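Local structure of ThiJ/pfpI family protein (Bacillus anthracis, 3EFE) at residues V108-G113 against L161-G166; K128-N133 against P154-A159. The protein is of unknown biochemical function but belongs to the DJ-1/PfpI family, whose characterised members include proteases, glyoxalases and chaperones, many carrying a reactive cysteine. One frame throughout, in Å; residues are numbered along the deposited sequence.

Contact 1 of 2, residues V108-G113 against L161-G166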
ATOM      1  N   VAL D 108     -15.210  -1.547  12.736  1.00 39.74           N
ATOM      2  CA  VAL D 108     -15.139  -1.853  11.297  1.00 39.52           C
ATOM      3  C   VAL D 108     -14.626  -0.653  10.517  1.00 38.76           C
ATOM      4  O   VAL D 108     -15.075   0.468  10.697  1.00 39.66           O
ATOM      5  CB  VAL D 108     -16.426  -2.578  10.660  1.00 39.56           C
ATOM      6  CG1 VAL D 108     -17.507  -2.776  11.665  1.00 40.04           C
ATOM      7  CG2 VAL D 108     -16.849  -1.946   9.310  1.00 38.03           C
ATOM      8  N   ALA D 109     -13.609  -0.919   9.711  1.00 37.78           N
ATOM      9  CA  ALA D 109     -12.872   0.097   8.969  1.00 37.35           C
ATOM     10  C   ALA D 109     -13.048  -0.272   7.502  1.00 36.78           C
ATOM     11  O   ALA D 109     -12.528  -1.336   7.105  1.00 35.82           O
ATOM     12  CB  ALA D 109     -11.388   0.059   9.351  1.00 35.82           C
ATOM     13  N   ALA D 110     -13.805   0.574   6.755  1.00 35.86           N
ATOM     14  CA  ALA D 110     -14.168   0.393   5.316  1.00 34.75           C
ATOM     15  C   ALA D 110     -13.580   1.503   4.486  1.00 33.51           C
ATOM     16  O   ALA D 110     -13.676   2.656   4.830  1.00 33.69           O
ATOM     17  CB  ALA D 110     -15.676   0.429   5.122  1.00 34.92           C
ATOM     18  N   ILE D 111     -12.968   1.182   3.376  1.00 33.70           N
ATOM     19  CA  ILE D 111     -12.321   2.208   2.552  1.00 32.95           C
ATOM     20  C   ILE D 111     -12.873   1.958   1.142  1.00 35.33           C
ATOM     21  O   ILE D 111     -13.086   0.825   0.730  1.00 35.65           O
ATOM     22  CB  ILE D 111     -10.759   2.198   2.642  1.00 32.68           C
ATOM     23  CG1 ILE D 111     -10.173   3.327   1.823  1.00 30.74           C
ATOM     24  CG2 ILE D 111     -10.105   0.763   2.246  1.00 32.65           C
ATOM     25  CD1 ILE D 111      -8.851   3.779   2.264  1.00 27.01           C
ATOM     26  N   CYS D 112     -13.230   3.046   0.489  1.00 36.84           N
ATOM     27  CA  CYS D 112     -13.430   3.085  -0.926  1.00 37.29           C
ATOM     28  C   CYS D 112     -14.702   2.329  -1.304  1.00 36.60           C
ATOM     29  O   CYS D 112     -15.717   2.590  -0.726  1.00 35.51           O
ATOM     30  CB  CYS D 112     -12.165   2.633  -1.641  1.00 37.70           C
ATOM     31  SG  CYS D 112     -12.212   2.897  -3.502  1.00 40.76           S
ATOM     32  N   GLY D 113     -14.670   1.385  -2.219  1.00 36.37           N
ATOM     33  CA  GLY D 113     -15.908   0.670  -2.572  1.00 36.91           C
ATOM     34  C   GLY D 113     -16.493  -0.162  -1.447  1.00 37.55           C
ATOM     35  O   GLY D 113     -17.650  -0.495  -1.507  1.00 37.01           O
ATOM     36  N   LEU D 161     -17.015   2.692  13.797  1.00 39.78           N
ATOM     37  CA  LEU D 161     -16.942   2.642  12.341  1.00 39.31           C
ATOM     38  C   LEU D 161     -15.988   3.728  11.833  1.00 39.40           C
ATOM     39  O   LEU D 161     -16.080   4.896  12.220  1.00 39.21           O
ATOM     40  CB  LEU D 161     -18.316   2.852  11.722  1.00 40.12           C
ATOM     41  CG  LEU D 161     -18.344   2.964  10.190  1.00 38.95           C
ATOM     42  CD1 LEU D 161     -18.346   1.566   9.521  1.00 35.24           C
ATOM     43  CD2 LEU D 161     -19.539   3.798   9.762  1.00 37.47           C
ATOM     44  N   VAL D 162     -15.062   3.328  10.967  1.00 38.82           N
ATOM     45  CA  VAL D 162     -14.235   4.281  10.228  1.00 37.63           C
ATOM     46  C   VAL D 162     -14.491   4.028   8.726  1.00 36.23           C
ATOM     47  O   VAL D 162     -14.448   2.899   8.260  1.00 35.88           O
ATOM     48  CB  VAL D 162     -12.703   4.160  10.615  1.00 37.64           C
ATOM     49  CG1 VAL D 162     -11.897   5.151   9.858  1.00 35.69           C
ATOM     50  CG2 VAL D 162     -12.516   4.368  12.123  1.00 38.91           C
ATOM     51  N   THR D 163     -14.821   5.089   8.002  1.00 35.92           N
ATOM     52  CA  THR D 163     -14.947   5.064   6.522  1.00 35.12           C
ATOM     53  C   THR D 163     -13.955   6.081   5.903  1.00 34.72           C
ATOM     54  O   THR D 163     -13.561   7.081   6.524  1.00 34.53           O
ATOM     55  CB  THR D 163     -16.337   5.395   6.071  1.00 33.99           C
ATOM     56  OG1 THR D 163     -16.754   6.559   6.777  1.00 33.76           O
ATOM     57  CG2 THR D 163     -17.282   4.223   6.303  1.00 33.21           C
ATOM     58  N   ALA D 164     -13.563   5.824   4.676  1.00 33.61           N
ATOM     59  CA  ALA D 164     -12.649   6.738   4.021  1.00 33.44           C
ATOM     60  C   ALA D 164     -12.784   6.623   2.521  1.00 31.95           C
ATOM     61  O   ALA D 164     -13.169   5.593   1.987  1.00 33.54           O
ATOM     62  CB  ALA D 164     -11.176   6.424   4.434  1.00 31.91           C
ATOM     63  N   SER D 165     -12.386   7.668   1.850  1.00 30.90           N
ATOM     64  CA  SER D 165     -12.096   7.586   0.449  1.00 32.40           C
ATOM     65  C   SER D 165     -10.863   6.719   0.108  1.00 32.70           C
ATOM     66  O   SER D 165      -9.939   6.714   0.869  1.00 33.46           O
ATOM     67  CB  SER D 165     -11.887   9.002  -0.110  1.00 32.97           C
ATOM     68  OG  SER D 165     -11.898   8.941  -1.510  1.00 36.19           O
ATOM     69  N   GLY D 166     -10.847   6.088  -1.092  1.00 32.63           N
ATOM     70  CA  GLY D 166      -9.754   5.322  -1.633  1.00 32.19           C
ATOM     71  C   GLY D 166      -8.491   6.103  -1.886  1.00 32.77           C
ATOM     72  O   GLY D 166      -7.355   5.541  -1.780  1.00 31.08           O
TER

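Contact 2 of 2, residues K128-N133 against P154-A159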
ATOM      1  N   LYS D 128     -22.083   8.888  11.013  1.00 51.16           N
ATOM      2  CA  LYS D 128     -21.260   9.794  10.207  1.00 51.00           C
ATOM      3  C   LYS D 128     -20.346   8.930   9.324  1.00 50.14           C
ATOM      4  O   LYS D 128     -19.848   7.878   9.727  1.00 50.12           O
ATOM      5  CB  LYS D 128     -20.387  10.732  11.043  1.00 51.24           C
ATOM      6  CG  LYS D 128     -21.106  11.622  12.113  1.00 52.92           C
ATOM      7  CD  LYS D 128     -20.345  11.786  13.524  1.00 53.61           C
ATOM      8  CE  LYS D 128     -18.763  11.837  13.519  1.00 55.62           C
ATOM      9  NZ  LYS D 128     -18.137  12.905  12.639  1.00 57.52           N
ATOM     10  N   HIS D 129     -20.154   9.356   8.085  1.00 49.54           N
ATOM     11  CA  HIS D 129     -19.381   8.571   7.146  1.00 47.95           C
ATOM     12  C   HIS D 129     -18.996   9.424   5.966  1.00 46.34           C
ATOM     13  O   HIS D 129     -19.564  10.499   5.720  1.00 46.41           O
ATOM     14  CB  HIS D 129     -20.180   7.393   6.675  1.00 47.77           C
ATOM     15  CG  HIS D 129     -21.459   7.779   6.001  1.00 49.37           C
ATOM     16  ND1 HIS D 129     -21.556   7.971   4.636  1.00 48.24           N
ATOM     17  CD2 HIS D 129     -22.683   8.045   6.509  1.00 46.69           C
ATOM     18  CE1 HIS D 129     -22.795   8.312   4.342  1.00 48.25           C
ATOM     19  NE2 HIS D 129     -23.497   8.366   5.457  1.00 46.96           N
ATOM     20  N   THR D 130     -18.002   8.937   5.247  1.00 44.43           N
ATOM     21  CA  THR D 130     -17.680   9.443   3.937  1.00 43.48           C
ATOM     22  C   THR D 130     -17.612   8.280   2.904  1.00 43.11           C
ATOM     23  O   THR D 130     -17.895   7.123   3.201  1.00 43.28           O
ATOM     24  CB  THR D 130     -16.438  10.310   4.027  1.00 43.57           C
ATOM     25  OG1 THR D 130     -16.382  11.155   2.893  1.00 41.82           O
ATOM     26  CG2 THR D 130     -15.138   9.489   4.173  1.00 42.77           C
ATOM     27  N   SER D 131     -17.323   8.617   1.670  1.00 42.97           N
ATOM     28  CA  SER D 131     -17.176   7.644   0.573  1.00 41.72           C
ATOM     29  C   SER D 131     -16.390   8.355  -0.485  1.00 41.07           C
ATOM     30  O   SER D 131     -16.008   9.478  -0.298  1.00 41.57           O
ATOM     31  CB  SER D 131     -18.509   7.123   0.032  1.00 41.11           C
ATOM     32  OG  SER D 131     -19.248   8.083  -0.709  1.00 41.55           O
ATOM     33  N   ASN D 132     -16.117   7.701  -1.589  1.00 40.91           N
ATOM     34  CA  ASN D 132     -15.463   8.369  -2.690  1.00 40.81           C
ATOM     35  C   ASN D 132     -16.218   9.574  -3.185  1.00 39.66           C
ATOM     36  O   ASN D 132     -15.632  10.587  -3.450  1.00 38.76           O
ATOM     37  CB  ASN D 132     -15.172   7.364  -3.822  1.00 41.29           C
ATOM     38  CG  ASN D 132     -14.061   6.390  -3.435  1.00 46.01           C
ATOM     39  OD1 ASN D 132     -13.092   6.780  -2.760  1.00 48.54           O
ATOM     40  ND2 ASN D 132     -14.169   5.113  -3.894  1.00 51.73           N
ATOM     41  N   ASN D 133     -17.526   9.445  -3.324  1.00 39.53           N
ATOM     42  CA  ASN D 133     -18.359  10.507  -3.894  1.00 39.07           C
ATOM     43  C   ASN D 133     -19.820  10.246  -3.497  1.00 37.77           C
ATOM     44  O   ASN D 133     -20.357   9.146  -3.754  1.00 35.91           O
ATOM     45  CB  ASN D 133     -18.239  10.468  -5.438  1.00 39.43           C
ATOM     46  CG  ASN D 133     -19.116  11.513  -6.114  1.00 40.58           C
ATOM     47  OD1 ASN D 133     -20.187  11.189  -6.648  1.00 35.49           O
ATOM     48  ND2 ASN D 133     -18.674  12.795  -6.060  1.00 38.25           N
ATOM     49  N   PRO D 154     -11.553  13.305   3.847  1.00 42.79           N
ATOM     50  CA  PRO D 154     -11.634  11.994   3.199  1.00 41.44           C
ATOM     51  C   PRO D 154     -11.615  10.746   4.127  1.00 39.92           C
ATOM     52  O   PRO D 154     -11.619   9.646   3.616  1.00 39.05           O
ATOM     53  CB  PRO D 154     -10.352  11.995   2.332  1.00 41.46           C
ATOM     54  CG  PRO D 154      -9.329  12.672   3.312  1.00 41.86           C
ATOM     55  CD  PRO D 154     -10.172  13.857   3.767  1.00 42.78           C
ATOM     56  N   ALA D 155     -11.486  10.929   5.433  1.00 38.88           N
ATOM     57  CA  ALA D 155     -11.654   9.893   6.455  1.00 39.10           C
ATOM     58  C   ALA D 155     -12.500  10.467   7.607  1.00 38.96           C
ATOM     59  O   ALA D 155     -12.325  11.640   8.023  1.00 38.91           O
ATOM     60  CB  ALA D 155     -10.242   9.330   6.987  1.00 36.44           C
ATOM     61  N   VAL D 156     -13.410   9.635   8.104  1.00 39.65           N
ATOM     62  CA  VAL D 156     -14.400  10.023   9.106  1.00 40.48           C
ATOM     63  C   VAL D 156     -14.486   8.864  10.101  1.00 41.25           C
ATOM     64  O   VAL D 156     -14.505   7.667   9.717  1.00 40.52           O
ATOM     65  CB  VAL D 156     -15.862  10.222   8.458  1.00 41.19           C
ATOM     66  CG1 VAL D 156     -16.979  10.318   9.517  1.00 37.65           C
ATOM     67  CG2 VAL D 156     -15.925  11.388   7.399  1.00 40.11           C
ATOM     68  N   SER D 157     -14.603   9.226  11.376  1.00 42.95           N
ATOM     69  CA  SER D 157     -14.700   8.249  12.486  1.00 43.77           C
ATOM     70  C   SER D 157     -15.920   8.533  13.359  1.00 44.10           C
ATOM     71  O   SER D 157     -16.108   9.648  13.750  1.00 43.82           O
ATOM     72  CB  SER D 157     -13.434   8.270  13.360  1.00 43.79           C
ATOM     73  OG  SER D 157     -13.419   7.124  14.205  1.00 45.99           O
ATOM     74  N   ASP D 158     -16.716   7.485  13.619  1.00 45.42           N
ATOM     75  CA  ASP D 158     -17.954   7.515  14.396  1.00 44.89           C
ATOM     76  C   ASP D 158     -18.138   6.246  15.229  1.00 44.50           C
ATOM     77  O   ASP D 158     -18.515   5.194  14.702  1.00 44.30           O
ATOM     78  CB  ASP D 158     -19.196   7.658  13.496  1.00 45.52           C
ATOM     79  CG  ASP D 158     -20.474   7.961  14.301  1.00 48.05           C
ATOM     80  OD1 ASP D 158     -20.353   8.572  15.438  1.00 54.43           O
ATOM     81  OD2 ASP D 158     -21.590   7.607  13.817  1.00 50.72           O
ATOM     82  N   ALA D 159     -17.967   6.380  16.550  1.00 43.91           N
ATOM     83  CA  ALA D 159     -18.074   5.241  17.449  1.00 42.95           C
ATOM     84  C   ALA D 159     -17.138   4.214  16.789  1.00 42.39           C
ATOM     85  O   ALA D 159     -15.996   4.564  16.524  1.00 41.92           O
ATOM     86  CB  ALA D 159     -19.558   4.731  17.603  1.00 41.94           C
TER
HETATM   87  O   HOH W   1     -17.391   6.490   9.440  1.00 34.69           O

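Contact 1 of 2, residues V108-G113 against L161-G166
Val108-Ile111 and Leu161-Ala164 run side by side as parallel strands, 9° from exact alignment, with Val108 level with Leu161 and Ile111 with Ala164. As in any parallel ladder, the backbone of one residue serves two partners: Val162 N donates to Val108 O at 2.9 Å, while Val162 O accepts from Ala110 N at 2.8 Å. The next rung, Ala164 N to Ala110 O, is bent and weak, but Cys112 N closes the row on Ala164 O at 3.0 Å. On one face of the sheet Leu161 CD1 meets Val108 CG2 (3.8 Å), the two side chains crossing obliquely, and Leu161 also touches Leu118 of helix 113-119. On the other face Ile111 holds CG1 anti to its backbone N (chi1 -177°), near the Ala164 methyl. Ile111 CD1 lies 3.4 Å from Ser165 O, and Phe172 of helix 169-179 packs on both Ile111 and Ala164. Past the strand end Cys112 adopts a positive phi of 71° and sets its CB 3.6 Å from Gly166 CA. A cysteine in this tight turn between a parallel strand and helix 113-119 has the form of the nucleophile elbow of the DJ-1/PfpI fold, consistent with a reactive role for Cys112.

Contact 2 of 2, residues K128-N133 against P154-A159
Val156 stands between Lys128 and Thr130 and splits its two methyls between them. Its CG1, anti to the backbone N (chi1 167°), rests against the backbone where Lys128 joins His129, 3.6 Å from His129 N. The other methyl, Val156 CG2, meets Thr130 CB at 3.6 Å, and Thr130 CG2 in turn touches Pro154 O. The loop 128-130 thus passes beside strand 155-158 in a roughly antiparallel sense, joined to it by side chains rather than by a ladder of backbone bonds. The one direct hydrogen bond across the contact runs from Lys128 N to Asp158 OD2 (3.1 Å); the donor stands well above the carboxylate plane, 52° out of it. Nearby, the Lys128 side chain crosses that of Asp158 at about a right angle. The Lys128 chain bends repeatedly, bringing CE to 3.4 Å from Ser157 O, while Lys128 NZ remains 5.6 Å from Asp158 OD1. A water bridges the two backbones, 2.8 Å from Lys128 O and 3.1 Å from Val156 O, although other acceptors nearby may compete for its protons.

Further out, Glu151 holds the loop at two places, Lys128 and Thr130: its carboxylate forms a salt bridge with Lys128 NZ, and its backbone O is hydrogen-bonded to Thr130 OG1. Strand 161-164 positions the two segments together, since Thr163 OG1 binds Thr130 N and the Thr163 backbone pairs with Val156.

The chemistry is therefore mixed. Apolar methyls fill the buried middle, and polar groups gather at the Lys128 end, where Lys128 and Asp158, whose charged atoms are not in contact, may still attract each other at a distance. The ammonium pairs with Glu151, and within this contact the Asp158 carboxylate accepts the Lys128 backbone N-H.

Overall arrangement
Contact 2 is nested within the chain loop that contact 1 closes, and the two centres lie about 7 Å apart. Strands 155-158 and 161-164 are sheet neighbours; strand 155-158, the outermost on that side within this chain, runs antiparallel to 161-164. Ser165 joins the contacts twice: its N is 2.8 Å from Pro154 O, a probable hydrogen bond, and its OG is 2.8 Å from Asn132 OD1. That same Asn132 oxygen also accepts from Gly166 N, which probably helps to orient the amide, whose ND2 sits close to Cys112 SG (3.0 Å, short for a nitrogen-sulfur pair). The loop of contact 2 thereby borders the elbow of contact 1, the probable reactive site.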